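Local atomic coordinates of methyltransferase (Pyrococcus horikoshii, PDB entry 1IXK), a protein that probably binds RNA and acts as an S-adenosyl-L-methionine-dependent tRNA cytidine-5-methyltransferase of the RsmB/NOP family. Residues A[50-55]-A[140-145]; A[68-73]-A[78-83]; A[253-258]-A[277-282]. All blocks are in the same frame, centred on the assembly; numbering follows the deposited sequence.

Along the chain, contact 2 is nested inside the loop closed by contact 1, and contact 3 follows both. Contact 2 is the hairpin 69-73/79-82 of the N-terminal antiparallel sheet. Contact 1 ties the loop after strand 46-49 of that sheet to the end of helix 131-139, in the methyltransferase part of the chain. The two touch where Thr51 CG2 packs on Glu78 CG at 3.7 Å. Contact 3 lies within the methyltransferase part, on the opposite side of the chain's centre from contact 1; their centres are about 34 Å apart. Contacts 1 and 2 thus concern the N-terminal domain and its seating, contact 3 the far flank of the large sheet.

Contact 1: A[50-55]-A[140-145]; sequences NTLKIS and MRNDGV
Both methyl groups of Leu52 sit over the same face of the Asn142 amide. Leu52 CD2 is 3.6 Å from Asn142 ND2, and Leu52 CD1 is 3.7 Å from the same nitrogen. The two ends of this amide are held elsewhere: Asn142 OD1 accepts from the backbone N of Leu169, and Asn142 ND2 donates to Gly167 O. These bonds fix the rotation of the amide, and so the face offered to the leucine. A second flat group, the amide of Asn50, holds the backbone of Leu52. Its OD1 takes the N-H of Leu52 from above the carbonyl plane, 61° out of it, which makes an Asx turn. Asn50 ND2 donates to Leu166 O and Gly98 O.

The segment 140-145 is the C-terminal exit of helix 131-139, which follows the predicted S-adenosylmethionine-binding loop. Arg141 has positive phi and closes a Schellman motif. A type I' turn runs from Met140 to Asp143, and Asn142 again has positive phi. The turn points the CB of Asn142 toward the loop 50-55. That loop leaves strand 46-49 of the N-terminal sheet, so the contact joins this sheet to the methyltransferase fold.

Leu52 carries its CG anti to the carbonyl carbon, chi1 -79°, with CD1 continuing the chain in extended form. This brings the branched end across the Asn142 side chain at about a right angle. The leucine also rests on Gln138 of the helix. The interface is small, 111 Å² in all, and lies at the surface. No hydrogen bond crosses it, so the two loops meet by van der Waals contact alone. Beside the amide, Leu52 CD2 also reaches the backbone, 4.0 Å from Arg141 CA.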
loop_
_atom_site.group_PDB
_atom_site.type_symbol
_atom_site.label_atom_id
_atom_site.label_comp_id
_atom_site.label_asym_id
_atom_site.label_seq_id
_atom_site.Cartn_x
_atom_site.Cartn_y
_atom_site.Cartn_z
ATOM N N ASN A 50 12.637 -3.839 -12.230
ATOM C CA ASN A 50 11.943 -3.021 -13.215
ATOM C C ASN A 50 11.931 -3.792 -14.528
ATOM O O ASN A 50 12.888 -3.749 -15.308
ATOM C CB ASN A 50 12.639 -1.671 -13.393
ATOM C CG ASN A 50 12.007 -0.834 -14.487
ATOM O OD1 ASN A 50 10.878 -1.092 -14.906
ATOM N ND2 ASN A 50 12.727 0.177 -14.950
ATOM N N THR A 51 10.835 -4.504 -14.764
ATOM C CA THR A 51 10.699 -5.312 -15.964
ATOM C C THR A 51 10.581 -4.496 -17.245
ATOM O O THR A 51 10.515 -5.055 -18.339
ATOM C CB THR A 51 9.514 -6.276 -15.836
ATOM O OG1 THR A 51 8.308 -5.538 -15.601
ATOM C CG2 THR A 51 9.757 -7.232 -14.677
ATOM N N LEU A 52 10.555 -3.174 -17.113
ATOM C CA LEU A 52 10.498 -2.319 -18.289
ATOM C C LEU A 52 11.897 -2.314 -18.895
ATOM O O LEU A 52 12.069 -2.021 -20.078
ATOM C CB LEU A 52 10.113 -0.885 -17.920
ATOM C CG LEU A 52 8.640 -0.559 -17.654
ATOM C CD1 LEU A 52 8.511 0.911 -17.323
ATOM C CD2 LEU A 52 7.799 -0.903 -18.880
ATOM N N LYS A 53 12.891 -2.652 -18.073
ATOM C CA LYS A 53 14.280 -2.669 -18.520
ATOM C C LYS A 53 15.003 -4.008 -18.452
ATOM O O LYS A 53 16.029 -4.185 -19.107
ATOM C CB LYS A 53 15.088 -1.637 -17.735
ATOM C CG LYS A 53 14.729 -0.199 -18.041
ATOM C CD LYS A 53 15.756 0.748 -17.446
ATOM C CE LYS A 53 15.580 2.158 -17.973
ATOM N NZ LYS A 53 16.708 3.026 -17.561
ATOM N N ILE A 54 14.487 -4.952 -17.670
ATOM C CA ILE A 54 15.141 -6.252 -17.549
ATOM C C ILE A 54 14.229 -7.302 -16.923
ATOM O O ILE A 54 13.383 -6.982 -16.086
ATOM C CB ILE A 54 16.429 -6.128 -16.701
ATOM C CG1 ILE A 54 17.174 -7.463 -16.677
ATOM C CG2 ILE A 54 16.078 -5.680 -15.287
ATOM C CD1 ILE A 54 18.489 -7.412 -15.930
ATOM N N SER A 55 14.403 -8.558 -17.329
ATOM C CA SER A 55 13.589 -9.639 -16.794
ATOM C C SER A 55 14.000 -9.921 -15.355
ATOM O O SER A 55 15.099 -9.565 -14.933
ATOM C CB SER A 55 13.762 -10.913 -17.628
ATOM O OG SER A 55 15.036 -11.500 -17.417
HETATM N N MSE A 140 1.781 -2.310 -16.777
HETATM C CA MSE A 140 1.054 -1.905 -17.978
HETATM C C MSE A 140 1.977 -1.931 -19.202
HETATM O O MSE A 140 1.557 -1.621 -20.316
HETATM C CB MSE A 140 0.467 -0.494 -17.783
HETATM C CG MSE A 140 -0.562 -0.405 -16.642
HETATM SE SE MSE A 140 -0.985 1.292 -16.100
HETATM C CE MSE A 140 -2.023 1.789 -17.396
ATOM N N ARG A 141 3.237 -2.296 -18.980
ATOM C CA ARG A 141 4.226 -2.372 -20.050
ATOM C C ARG A 141 4.302 -1.098 -20.895
ATOM O O ARG A 141 4.352 -1.148 -22.128
ATOM C CB ARG A 141 3.929 -3.586 -20.934
ATOM C CG ARG A 141 3.939 -4.883 -20.140
ATOM C CD ARG A 141 3.659 -6.099 -20.998
ATOM N NE ARG A 141 3.689 -7.321 -20.195
ATOM C CZ ARG A 141 3.575 -8.549 -20.693
ATOM N NH1 ARG A 141 3.422 -8.725 -21.999
ATOM N NH2 ARG A 141 3.626 -9.602 -19.886
ATOM N N ASN A 142 4.317 0.040 -20.211
ATOM C CA ASN A 142 4.399 1.348 -20.856
ATOM C C ASN A 142 3.319 1.625 -21.895
ATOM O O ASN A 142 3.532 2.386 -22.839
ATOM C CB ASN A 142 5.782 1.555 -21.486
ATOM C CG ASN A 142 6.714 2.361 -20.591
ATOM O OD1 ASN A 142 6.266 3.179 -19.790
ATOM N ND2 ASN A 142 8.013 2.145 -20.737
ATOM N N ASP A 143 2.162 1.004 -21.719
ATOM C CA ASP A 143 1.032 1.217 -22.612
ATOM C C ASP A 143 -0.073 1.716 -21.698
ATOM O O ASP A 143 0.036 1.583 -20.485
ATOM C CB ASP A 143 0.622 -0.087 -23.301
ATOM C CG ASP A 143 -0.509 0.110 -24.292
ATOM O OD1 ASP A 143 -0.725 1.262 -24.723
ATOM O OD2 ASP A 143 -1.178 -0.886 -24.651
ATOM N N GLY A 144 -1.124 2.295 -22.265
ATOM C CA GLY A 144 -2.196 2.822 -21.436
ATOM C C GLY A 144 -1.766 4.161 -20.871
ATOM O O GLY A 144 -0.805 4.750 -21.362
ATOM N N VAL A 145 -2.464 4.648 -19.846
ATOM C CA VAL A 145 -2.118 5.931 -19.239
ATOM C C VAL A 145 -2.329 5.907 -17.734
ATOM O O VAL A 145 -3.264 5.274 -17.237
ATOM C CB VAL A 145 -2.980 7.086 -19.806
ATOM C CG1 VAL A 145 -2.507 8.418 -19.226
ATOM C CG2 VAL A 145 -2.902 7.104 -21.318
#

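Contact 2: A[68-73]-A[78-83]; sequences FQFKRV and EGFCLT
The Phe80 ring stands between two neighbours on the strand opposite. Phe70 turns its ring edge to one face of it, in an offset edge-to-face pair with centroids 5.3 Å apart and planes at 69°. Arg72 lays its aliphatic part over the other face, with Arg72 CD 3.9 Å from the Phe80 ring centroid in a CH-pi contact. The Phe80 ring thus fills the hollow between two side chains spaced two residues apart. These three residues and Leu82 share one face of the beta hairpin 69-73/79-82. An alanine in place of Phe80 would probably open a gap between Phe70 and Arg72 and leave both without the ring they pack on.

Further along, Leu82 CD2 fits in beside the Phe68 ring, at its edge, 3.9 Å from Phe68 CD2. Val73 is a bump set against Gly79, which has no side chain: Val73 CG2 is only 3.3 Å from Gly79 CA, tighter than usual carbon contact. On the side of Cys81 and Lys71, Val73 CG1 meets Cys81 SG at 3.7 Å, and the bent Lys71 chain crosses Thr83 CG2.

Lys71 and Cys81 form the hydrogen-bonded pair of this antiparallel register, with Cys81 N 2.8 Å from Lys71 O. Thr83 N to Gln69 O and Val73 N to Gly79 O extend the pairing. Cys81 is also bonded as a disulfide to Cys46, which ties the hairpin to the next strand, 46-49, of the N-terminal sheet.

The guanidinium of Arg72 stands nearly perpendicular to the Phe80 ring, and its NE and NH2 both grip Val73 O. The ring is therefore met by the carbons of the arginine, while NE and NH2 of the charged end are turned to a backbone carbonyl.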
loop_
_atom_site.group_PDB
_atom_site.type_symbol
_atom_site.label_atom_id
_atom_site.label_comp_id
_atom_site.label_asym_id
_atom_site.label_seq_id
_atom_site.Cartn_x
_atom_site.Cartn_y
_atom_site.Cartn_z
ATOM N N PHE A 68 24.850 -10.554 -3.533
ATOM C CA PHE A 68 23.569 -10.298 -2.883
ATOM C C PHE A 68 22.713 -11.557 -2.839
ATOM O O PHE A 68 22.745 -12.372 -3.759
ATOM C CB PHE A 68 22.797 -9.199 -3.618
ATOM C CG PHE A 68 23.476 -7.861 -3.604
ATOM C CD1 PHE A 68 24.467 -7.558 -4.531
ATOM C CD2 PHE A 68 23.132 -6.905 -2.655
ATOM C CE1 PHE A 68 25.105 -6.320 -4.513
ATOM C CE2 PHE A 68 23.764 -5.665 -2.629
ATOM C CZ PHE A 68 24.752 -5.374 -3.558
ATOM N N GLN A 69 21.963 -11.722 -1.755
ATOM C CA GLN A 69 21.059 -12.857 -1.610
ATOM C C GLN A 69 19.730 -12.264 -1.156
ATOM O O GLN A 69 19.701 -11.254 -0.454
ATOM C CB GLN A 69 21.598 -13.862 -0.589
ATOM C CG GLN A 69 22.968 -14.416 -0.966
ATOM C CD GLN A 69 23.462 -15.486 -0.008
ATOM O OE1 GLN A 69 23.378 -15.332 1.210
ATOM N NE2 GLN A 69 23.996 -16.570 -0.556
ATOM N N PHE A 70 18.628 -12.879 -1.568
ATOM C CA PHE A 70 17.315 -12.350 -1.226
ATOM C C PHE A 70 16.209 -13.386 -1.344
ATOM O O PHE A 70 16.383 -14.419 -1.991
ATOM C CB PHE A 70 16.996 -11.168 -2.144
ATOM C CG PHE A 70 17.584 -11.299 -3.524
ATOM C CD1 PHE A 70 18.840 -10.765 -3.811
ATOM C CD2 PHE A 70 16.910 -11.997 -4.522
ATOM C CE1 PHE A 70 19.417 -10.925 -5.074
ATOM C CE2 PHE A 70 17.479 -12.165 -5.792
ATOM C CZ PHE A 70 18.736 -11.626 -6.064
ATOM N N LYS A 71 15.071 -13.091 -0.721
ATOM C CA LYS A 71 13.910 -13.980 -0.750
ATOM C C LYS A 71 12.768 -13.273 -1.473
ATOM O O LYS A 71 12.676 -12.050 -1.460
ATOM C CB LYS A 71 13.449 -14.319 0.666
ATOM C CG LYS A 71 14.498 -14.954 1.550
ATOM C CD LYS A 71 13.940 -15.172 2.947
ATOM C CE LYS A 71 13.451 -13.858 3.554
ATOM N NZ LYS A 71 12.873 -14.040 4.915
ATOM N N ARG A 72 11.888 -14.050 -2.085
ATOM C CA ARG A 72 10.766 -13.473 -2.813
ATOM C C ARG A 72 9.710 -12.866 -1.899
ATOM O O ARG A 72 9.505 -13.323 -0.776
ATOM C CB ARG A 72 10.104 -14.546 -3.678
ATOM C CG ARG A 72 10.358 -14.402 -5.168
ATOM C CD ARG A 72 9.691 -13.153 -5.738
ATOM N NE ARG A 72 8.257 -13.117 -5.456
ATOM C CZ ARG A 72 7.381 -14.033 -5.866
ATOM N NH1 ARG A 72 7.787 -15.073 -6.586
ATOM N NH2 ARG A 72 6.097 -13.908 -5.557
ATOM N N VAL A 73 9.058 -11.811 -2.375
ATOM C CA VAL A 73 7.970 -11.220 -1.616
ATOM C C VAL A 73 6.812 -12.038 -2.186
ATOM O O VAL A 73 6.576 -12.038 -3.394
ATOM C CB VAL A 73 7.782 -9.706 -1.909
ATOM C CG1 VAL A 73 9.031 -8.935 -1.491
ATOM C CG2 VAL A 73 7.494 -9.480 -3.382
ATOM N N GLU A 78 7.923 -9.689 -8.902
ATOM C CA GLU A 78 9.095 -8.851 -9.159
ATOM C C GLU A 78 9.785 -8.365 -7.879
ATOM O O GLU A 78 10.830 -7.718 -7.946
ATOM C CB GLU A 78 8.699 -7.614 -9.980
ATOM C CG GLU A 78 8.121 -7.872 -11.378
ATOM C CD GLU A 78 6.663 -8.300 -11.372
ATOM O OE1 GLU A 78 5.969 -8.101 -10.350
ATOM O OE2 GLU A 78 6.203 -8.825 -12.408
ATOM N N GLY A 79 9.209 -8.674 -6.720
ATOM C CA GLY A 79 9.777 -8.205 -5.466
ATOM C C GLY A 79 10.605 -9.197 -4.668
ATOM O O GLY A 79 10.279 -10.378 -4.591
ATOM N N PHE A 80 11.676 -8.698 -4.058
ATOM C CA PHE A 80 12.571 -9.522 -3.254
ATOM C C PHE A 80 13.061 -8.712 -2.061
ATOM O O PHE A 80 13.173 -7.489 -2.144
ATOM C CB PHE A 80 13.784 -9.943 -4.095
ATOM C CG PHE A 80 13.430 -10.731 -5.319
ATOM C CD1 PHE A 80 13.389 -12.119 -5.280
ATOM C CD2 PHE A 80 13.126 -10.081 -6.514
ATOM C CE1 PHE A 80 13.052 -12.853 -6.416
ATOM C CE2 PHE A 80 12.785 -10.804 -7.652
ATOM C CZ PHE A 80 12.748 -12.190 -7.606
ATOM N N CYS A 81 13.347 -9.391 -0.954
ATOM C CA CYS A 81 13.867 -8.717 0.225
ATOM C C CYS A 81 15.248 -9.301 0.529
ATOM O O CYS A 81 15.443 -10.519 0.555
ATOM C CB CYS A 81 12.919 -8.871 1.420
ATOM S SG CYS A 81 11.322 -7.990 1.223
ATOM N N LEU A 82 16.208 -8.412 0.734
ATOM C CA LEU A 82 17.590 -8.803 0.992
ATOM C C LEU A 82 17.864 -9.581 2.273
ATOM O O LEU A 82 17.342 -9.254 3.342
ATOM C CB LEU A 82 18.469 -7.557 0.957
ATOM C CG LEU A 82 18.587 -6.922 -0.423
ATOM C CD1 LEU A 82 18.994 -5.461 -0.298
ATOM C CD2 LEU A 82 19.606 -7.718 -1.244
ATOM N N THR A 83 18.691 -10.617 2.145
ATOM C CA THR A 83 19.100 -11.451 3.269
ATOM C C THR A 83 20.616 -11.334 3.388
ATOM O O THR A 83 21.197 -11.637 4.430
ATOM C CB THR A 83 18.710 -12.925 3.059
ATOM O OG1 THR A 83 19.227 -13.389 1.808
ATOM C CG2 THR A 83 17.197 -13.073 3.067
#

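Contact 3: A[253-258]-A[277-282]; sequences ENEFVI and PALTNP
Glu255 and Leu279 face each other where the first turn of helix 255-264 passes the irregular segment 277-282, with Glu255 CA 6.8 Å from Leu279 CA. Their link is one hydrogen bond. Leu279 N donates to Glu255 OE2 at 2.9 Å, with an N-H...O angle of 164°. The donor meets the oxygen on its anti side, 30° out of the carboxylate plane. The glutamate is bent at CG, chi2 87°, which turns the carboxylate across the front of the loop with OE2 facing Leu279 N. Along the way Glu255 CG passes 3.1 Å from Leu279 O, an oxygen buried here without a polar partner in the model.

The same OE2 also forms a salt bridge with Arg296 NE, from strand 295-297. One oxygen therefore serves a backbone N-H and a guanidinium. The arginine, and the helix start nearby, would probably favour the charged form of this buried carboxylate. Apolar groups pack around it. Ala278 CB lies 3.6 Å from Glu255 OE2, and Leu279 CB lies 3.5 Å from the same atom.

One residue on, Phe256 makes a second, apolar contact. Its CE1 meets Pro282 CG at 3.7 Å, and the proline carbon comes at the edge of the ring, near its plane. The phenylalanine and the proline run alongside each other, pointing opposite ways. Phe256 also touches Gln222 of helix 215-235.

Helix 255-264 connects strand 240-246 to strand 267-270, and antiparallel strand 307-314 lies between these two in the sheet. This is the far end of the class I methyltransferase sheet, where an antiparallel seventh strand is inserted between the fifth and sixth; the contact pins the intervening helix to the loop that follows strand 276-277.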
loop_
_atom_site.group_PDB
_atom_site.type_symbol
_atom_site.label_atom_id
_atom_site.label_comp_id
_atom_site.label_asym_id
_atom_site.label_seq_id
_atom_site.Cartn_x
_atom_site.Cartn_y
_atom_site.Cartn_z
ATOM N N GLU A 253 -10.070 3.385 9.909
ATOM C CA GLU A 253 -9.472 3.801 8.644
ATOM C C GLU A 253 -9.484 2.666 7.629
ATOM O O GLU A 253 -9.146 2.869 6.458
ATOM C CB GLU A 253 -8.015 4.237 8.855
ATOM C CG GLU A 253 -7.808 5.370 9.838
ATOM C CD GLU A 253 -6.334 5.619 10.110
ATOM O OE1 GLU A 253 -5.629 6.113 9.206
ATOM O OE2 GLU A 253 -5.879 5.300 11.226
ATOM N N ASN A 254 -9.868 1.474 8.079
ATOM C CA ASN A 254 -9.879 0.298 7.213
ATOM C C ASN A 254 -11.263 -0.324 7.001
ATOM O O ASN A 254 -12.023 0.100 6.120
ATOM C CB ASN A 254 -8.926 -0.767 7.777
ATOM C CG ASN A 254 -7.480 -0.292 7.836
ATOM O OD1 ASN A 254 -7.057 0.540 7.036
ATOM N ND2 ASN A 254 -6.712 -0.842 8.770
ATOM N N GLU A 255 -11.575 -1.336 7.804
ATOM C CA GLU A 255 -12.858 -2.034 7.715
ATOM C C GLU A 255 -14.079 -1.116 7.755
ATOM O O GLU A 255 -15.047 -1.329 7.021
ATOM C CB GLU A 255 -12.972 -3.070 8.838
ATOM C CG GLU A 255 -12.063 -4.290 8.659
ATOM C CD GLU A 255 -10.661 -4.109 9.223
ATOM O OE1 GLU A 255 -10.323 -2.999 9.684
ATOM O OE2 GLU A 255 -9.894 -5.094 9.201
ATOM N N PHE A 256 -14.047 -0.110 8.622
ATOM C CA PHE A 256 -15.167 0.831 8.743
ATOM C C PHE A 256 -15.397 1.607 7.447
ATOM O O PHE A 256 -16.539 1.868 7.056
ATOM C CB PHE A 256 -14.907 1.833 9.870
ATOM C CG PHE A 256 -15.131 1.284 11.253
ATOM C CD1 PHE A 256 -15.223 -0.085 11.478
ATOM C CD2 PHE A 256 -15.215 2.146 12.342
ATOM C CE1 PHE A 256 -15.395 -0.591 12.769
ATOM C CE2 PHE A 256 -15.384 1.652 13.635
ATOM C CZ PHE A 256 -15.473 0.279 13.847
ATOM N N VAL A 257 -14.310 1.997 6.792
ATOM C CA VAL A 257 -14.415 2.744 5.548
ATOM C C VAL A 257 -14.949 1.834 4.452
ATOM O O VAL A 257 -15.792 2.244 3.649
ATOM C CB VAL A 257 -13.046 3.306 5.116
ATOM C CG1 VAL A 257 -13.166 4.001 3.764
ATOM C CG2 VAL A 257 -12.532 4.274 6.167
ATOM N N ILE A 258 -14.458 0.597 4.421
ATOM C CA ILE A 258 -14.908 -0.365 3.418
ATOM C C ILE A 258 -16.386 -0.724 3.633
ATOM O O ILE A 258 -17.145 -0.819 2.670
ATOM C CB ILE A 258 -14.036 -1.646 3.443
ATOM C CG1 ILE A 258 -12.582 -1.275 3.135
ATOM C CG2 ILE A 258 -14.521 -2.646 2.394
ATOM C CD1 ILE A 258 -12.428 -0.461 1.874
ATOM N N PRO A 277 -7.329 -12.523 6.984
ATOM C CA PRO A 277 -8.645 -11.947 6.690
ATOM C C PRO A 277 -8.826 -10.646 7.456
ATOM O O PRO A 277 -8.344 -10.521 8.582
ATOM C CB PRO A 277 -9.613 -13.024 7.180
ATOM C CG PRO A 277 -8.801 -14.285 7.116
ATOM C CD PRO A 277 -7.464 -13.848 7.615
ATOM N N ALA A 278 -9.511 -9.679 6.851
ATOM C CA ALA A 278 -9.763 -8.411 7.521
ATOM C C ALA A 278 -10.688 -8.719 8.693
ATOM O O ALA A 278 -11.276 -9.799 8.755
ATOM C CB ALA A 278 -10.427 -7.417 6.564
ATOM N N LEU A 279 -10.818 -7.775 9.617
ATOM C CA LEU A 279 -11.654 -7.964 10.799
ATOM C C LEU A 279 -13.140 -7.755 10.511
ATOM O O LEU A 279 -13.520 -6.735 9.941
ATOM C CB LEU A 279 -11.196 -6.998 11.895
ATOM C CG LEU A 279 -9.720 -7.083 12.294
ATOM C CD1 LEU A 279 -9.359 -5.905 13.196
ATOM C CD2 LEU A 279 -9.448 -8.401 12.994
ATOM N N THR A 280 -13.981 -8.716 10.901
ATOM C CA THR A 280 -15.422 -8.582 10.669
ATOM C C THR A 280 -16.214 -8.347 11.951
ATOM O O THR A 280 -17.439 -8.215 11.913
ATOM C CB THR A 280 -16.021 -9.816 9.953
ATOM O OG1 THR A 280 -15.823 -10.979 10.759
ATOM C CG2 THR A 280 -15.370 -10.016 8.597
ATOM N N ASN A 281 -15.523 -8.319 13.087
ATOM C CA ASN A 281 -16.182 -8.061 14.367
ATOM C C ASN A 281 -15.282 -7.195 15.248
ATOM O O ASN A 281 -15.090 -7.483 16.424
ATOM C CB ASN A 281 -16.493 -9.373 15.099
ATOM C CG ASN A 281 -17.499 -9.183 16.228
ATOM O OD1 ASN A 281 -17.461 -9.885 17.239
ATOM N ND2 ASN A 281 -18.414 -8.237 16.048
ATOM N N PRO A 282 -14.716 -6.115 14.687
ATOM C CA PRO A 282 -13.843 -5.254 15.493
ATOM C C PRO A 282 -14.614 -4.559 16.609
ATOM O O PRO A 282 -15.610 -3.894 16.355
ATOM C CB PRO A 282 -13.295 -4.268 14.469
ATOM C CG PRO A 282 -14.458 -4.114 13.521
ATOM C CD PRO A 282 -14.912 -5.550 13.339
#